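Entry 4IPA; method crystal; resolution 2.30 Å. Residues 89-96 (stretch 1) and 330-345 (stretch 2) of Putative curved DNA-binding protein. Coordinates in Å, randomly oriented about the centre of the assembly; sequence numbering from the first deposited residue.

Stretch 1 89-96: PAAFITPY
Stretch 2 (330-345) QYEVTGDKDNAPVCRL

Thr 94 is the polar hub of this contact. Its CA-to-CB bond points toward stretch 2 (chi1 m), where OG1 donates to Glu 332 O at 2.6 Å and accepts from Thr 334 N at 2.9 Å, so one hydroxyl serves a loop carbonyl, Glu 332 O, and the first amide of strand 334-336, Thr 334 N. Thr 334 OG1 (chi1 p) lies 3.1 Å from Thr 94 OG1.

The backbone supplies the remaining direct hydrogen bonds. Thr 334 O receives two amides, Ile 93 N at 2.9 Å and Thr 94 N at 3.2 Å, while Asp 336 N donates to Ala 91 O at 2.9 Å. These bonds flank a single antiparallel bridge, Phe 92 with Gly 335, CA to CA 4.3 Å. The absent side chain matters here: an ideal CB on Gly 335 would sit 2.6 Å from Ala 91 O, a clash. Val 342 N donates to Ala 90 O at 2.8 Å, so stretch 1 also meets the strand that begins at Val 342 and runs on past Leu 345.

Each stretch contains a type I turn. Pro 89 to Phe 92 closes through Phe 92 N to Pro 89 O, 3.1 Å; Asp 336 to Asn 339 closes through Asn 339 N to Asp 336 O, 2.8 Å. Asn 339 has phi/psi 65/27, Ile 93 -101/-59. Asp 336 OD2 (chi1 t) further braces the second turn by accepting from Ala 340 N at 2.9 Å.

One water accepts from Arg 344 NE at 2.8 Å and donates to Phe 92 O at 2.9 Å and Ile 93 O at 2.7 Å. Ile 93 O also lies over one guanidinium face.

Packing completes the contact. The CA-to-CB bond of Ile 93 (m, t) points toward stretch 2, CG1 reaching 4.3 Å from Val 342 CG1 and CD1 3.6 Å from Gly 335 C. Ala 91 CB approaches Ala 340 O at 3.3 Å, and Ala 90 CB meets Pro 341 CB at 4.4 Å. The CA-to-CB bond of Phe 92 (chi1 m) points away.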

# COMPACT_ATOMS: atom_id res chain seq x y z
N PRO A 89 1.75 -13.55 3.49
CA PRO A 89 0.76 -14.63 3.49
C PRO A 89 -0.63 -14.19 3.97
O PRO A 89 -0.85 -13.02 4.30
CB PRO A 89 1.36 -15.67 4.45
CG PRO A 89 2.85 -15.38 4.47
CD PRO A 89 2.93 -13.86 4.31
N ALA A 90 -1.53 -15.17 4.04
CA ALA A 90 -2.97 -14.99 4.18
C ALA A 90 -3.43 -14.02 5.26
O ALA A 90 -4.19 -13.09 4.98
CB ALA A 90 -3.66 -16.34 4.33
N ALA A 91 -3.01 -14.26 6.50
CA ALA A 91 -3.45 -13.41 7.60
C ALA A 91 -2.47 -12.29 7.96
O ALA A 91 -2.68 -11.61 8.96
CB ALA A 91 -3.79 -14.24 8.83
N PHE A 92 -1.44 -12.09 7.16
CA PHE A 92 -0.47 -11.03 7.46
C PHE A 92 -0.96 -9.66 6.98
O PHE A 92 -1.35 -9.51 5.82
CB PHE A 92 0.88 -11.33 6.80
CG PHE A 92 1.65 -12.46 7.44
CD1 PHE A 92 1.06 -13.69 7.67
CD2 PHE A 92 2.99 -12.29 7.77
CE1 PHE A 92 1.78 -14.73 8.24
CE2 PHE A 92 3.71 -13.33 8.34
CZ PHE A 92 3.11 -14.55 8.58
N ILE A 93 -0.90 -8.66 7.86
CA ILE A 93 -1.25 -7.29 7.48
C ILE A 93 -0.01 -6.42 7.23
O ILE A 93 0.16 -5.88 6.14
CB ILE A 93 -2.15 -6.63 8.52
CG1 ILE A 93 -3.50 -7.35 8.53
CG2 ILE A 93 -2.30 -5.15 8.21
CD1 ILE A 93 -4.37 -7.05 9.74
N THR A 94 0.85 -6.27 8.23
CA THR A 94 2.12 -5.61 8.00
C THR A 94 2.87 -6.25 6.82
O THR A 94 3.00 -7.46 6.76
CB THR A 94 3.01 -5.69 9.23
OG1 THR A 94 2.30 -5.15 10.35
CG2 THR A 94 4.30 -4.89 9.00
N PRO A 95 3.34 -5.44 5.86
CA PRO A 95 4.06 -6.02 4.73
C PRO A 95 5.24 -6.86 5.23
O PRO A 95 6.02 -6.37 6.04
CB PRO A 95 4.57 -4.79 3.96
CG PRO A 95 3.64 -3.69 4.34
CD PRO A 95 3.18 -3.98 5.75
N TYR A 96 5.35 -8.10 4.75
CA TYR A 96 6.30 -9.07 5.26
C TYR A 96 7.60 -9.12 4.44
O TYR A 96 7.56 -9.20 3.21
CB TYR A 96 5.64 -10.46 5.28
CG TYR A 96 6.40 -11.52 6.03
CD1 TYR A 96 6.79 -11.31 7.35
CD2 TYR A 96 6.69 -12.74 5.45
CE1 TYR A 96 7.49 -12.29 8.06
CE2 TYR A 96 7.38 -13.72 6.13
CZ TYR A 96 7.77 -13.49 7.45
OH TYR A 96 8.46 -14.48 8.14
N GLN A 330 9.45 1.98 13.47
CA GLN A 330 9.37 0.55 13.27
C GLN A 330 7.92 0.22 12.97
O GLN A 330 7.03 0.71 13.64
CB GLN A 330 9.86 -0.18 14.52
CG GLN A 330 9.53 -1.66 14.61
CD GLN A 330 9.70 -2.17 16.05
OE1 GLN A 330 10.63 -2.89 16.35
NE2 GLN A 330 8.79 -1.77 16.93
N TYR A 331 7.69 -0.60 11.95
CA TYR A 331 6.35 -1.09 11.64
C TYR A 331 6.20 -2.48 12.21
O TYR A 331 6.71 -3.45 11.64
CB TYR A 331 6.10 -1.11 10.13
CG TYR A 331 6.16 0.27 9.54
CD1 TYR A 331 5.03 1.10 9.53
CD2 TYR A 331 7.35 0.78 9.04
CE1 TYR A 331 5.09 2.38 9.01
CE2 TYR A 331 7.42 2.06 8.51
CZ TYR A 331 6.29 2.86 8.50
OH TYR A 331 6.37 4.13 7.98
N GLU A 332 5.53 -2.56 13.34
CA GLU A 332 5.36 -3.82 14.03
C GLU A 332 4.62 -4.81 13.16
O GLU A 332 3.80 -4.43 12.34
CB GLU A 332 4.62 -3.65 15.36
CG GLU A 332 5.55 -3.69 16.59
CD GLU A 332 6.44 -4.97 16.65
OE1 GLU A 332 6.05 -6.01 16.04
OE2 GLU A 332 7.52 -4.94 17.30
N VAL A 333 4.95 -6.08 13.35
CA VAL A 333 4.29 -7.16 12.65
C VAL A 333 2.88 -7.37 13.20
O VAL A 333 2.70 -7.68 14.38
CB VAL A 333 5.10 -8.44 12.81
CG1 VAL A 333 4.46 -9.55 12.01
CG2 VAL A 333 6.53 -8.20 12.38
N THR A 334 1.88 -7.19 12.35
CA THR A 334 0.51 -7.43 12.74
C THR A 334 -0.19 -8.28 11.70
O THR A 334 0.24 -8.35 10.54
CB THR A 334 -0.29 -6.12 12.91
OG1 THR A 334 -0.54 -5.56 11.61
CG2 THR A 334 0.47 -5.11 13.77
N GLY A 335 -1.27 -8.93 12.12
CA GLY A 335 -2.05 -9.79 11.26
C GLY A 335 -3.48 -9.83 11.78
O GLY A 335 -3.82 -9.22 12.80
N ASP A 336 -4.34 -10.54 11.06
CA ASP A 336 -5.74 -10.59 11.42
C ASP A 336 -5.92 -11.18 12.83
O ASP A 336 -5.38 -12.25 13.12
CB ASP A 336 -6.55 -11.38 10.38
CG ASP A 336 -8.02 -11.36 10.68
OD1 ASP A 336 -8.66 -10.35 10.34
OD2 ASP A 336 -8.53 -12.33 11.29
N LYS A 337 -6.67 -10.48 13.67
CA LYS A 337 -6.83 -10.90 15.06
C LYS A 337 -7.45 -12.30 15.14
O LYS A 337 -7.13 -13.06 16.04
CB LYS A 337 -7.68 -9.89 15.85
CG LYS A 337 -7.97 -10.28 17.31
CD LYS A 337 -9.26 -11.09 17.47
CE LYS A 337 -10.51 -10.23 17.15
NZ LYS A 337 -11.79 -11.02 17.20
N ASP A 338 -8.29 -12.63 14.18
CA ASP A 338 -8.94 -13.94 14.15
C ASP A 338 -8.12 -14.95 13.36
O ASP A 338 -8.53 -16.10 13.21
CB ASP A 338 -10.34 -13.82 13.53
CG ASP A 338 -11.25 -12.89 14.32
OD1 ASP A 338 -11.31 -13.03 15.57
OD2 ASP A 338 -11.89 -12.01 13.70
N ASN A 339 -6.97 -14.53 12.84
CA ASN A 339 -6.14 -15.39 12.00
C ASN A 339 -6.84 -15.75 10.71
O ASN A 339 -6.56 -16.79 10.11
CB ASN A 339 -5.71 -16.64 12.76
CG ASN A 339 -4.56 -16.38 13.71
OD1 ASN A 339 -3.43 -16.80 13.46
ND2 ASN A 339 -4.83 -15.66 14.80
N ALA A 340 -7.75 -14.88 10.28
CA ALA A 340 -8.45 -15.04 9.01
C ALA A 340 -7.68 -14.36 7.87
O ALA A 340 -6.88 -13.46 8.10
CB ALA A 340 -9.82 -14.44 9.14
N PRO A 341 -7.92 -14.80 6.64
CA PRO A 341 -7.27 -14.21 5.46
C PRO A 341 -7.66 -12.75 5.26
O PRO A 341 -8.78 -12.35 5.57
CB PRO A 341 -7.82 -15.05 4.31
CG PRO A 341 -8.11 -16.37 4.94
CD PRO A 341 -8.68 -16.01 6.29
N VAL A 342 -6.72 -11.97 4.74
CA VAL A 342 -6.96 -10.58 4.43
C VAL A 342 -6.57 -10.28 2.99
O VAL A 342 -5.77 -10.99 2.39
CB VAL A 342 -6.19 -9.62 5.36
CG1 VAL A 342 -6.52 -9.93 6.82
CG2 VAL A 342 -4.69 -9.68 5.09
N CYS A 343 -7.17 -9.22 2.45
CA CYS A 343 -6.92 -8.78 1.10
C CYS A 343 -6.62 -7.28 1.13
O CYS A 343 -7.28 -6.54 1.86
CB CYS A 343 -8.15 -9.10 0.25
SG CYS A 343 -8.01 -8.70 -1.49
N ARG A 344 -5.63 -6.83 0.37
CA ARG A 344 -5.24 -5.41 0.37
C ARG A 344 -4.92 -4.88 -1.03
O ARG A 344 -4.37 -5.60 -1.88
CB ARG A 344 -4.03 -5.15 1.29
CG ARG A 344 -4.21 -5.58 2.75
CD ARG A 344 -3.11 -5.02 3.67
NE ARG A 344 -1.78 -5.47 3.27
CZ ARG A 344 -0.88 -4.71 2.66
NH1 ARG A 344 -1.14 -3.43 2.38
NH2 ARG A 344 0.30 -5.22 2.34
N LEU A 345 -5.29 -3.64 -1.27
CA LEU A 345 -4.85 -2.94 -2.47
C LEU A 345 -4.28 -1.59 -2.09
O LEU A 345 -4.72 -0.97 -1.13
CB LEU A 345 -6.02 -2.74 -3.43
CG LEU A 345 -6.64 -4.02 -4.00
CD1 LEU A 345 -8.05 -3.73 -4.54
CD2 LEU A 345 -5.73 -4.60 -5.07
O HOH W 1 -0.14 -7.54 4.08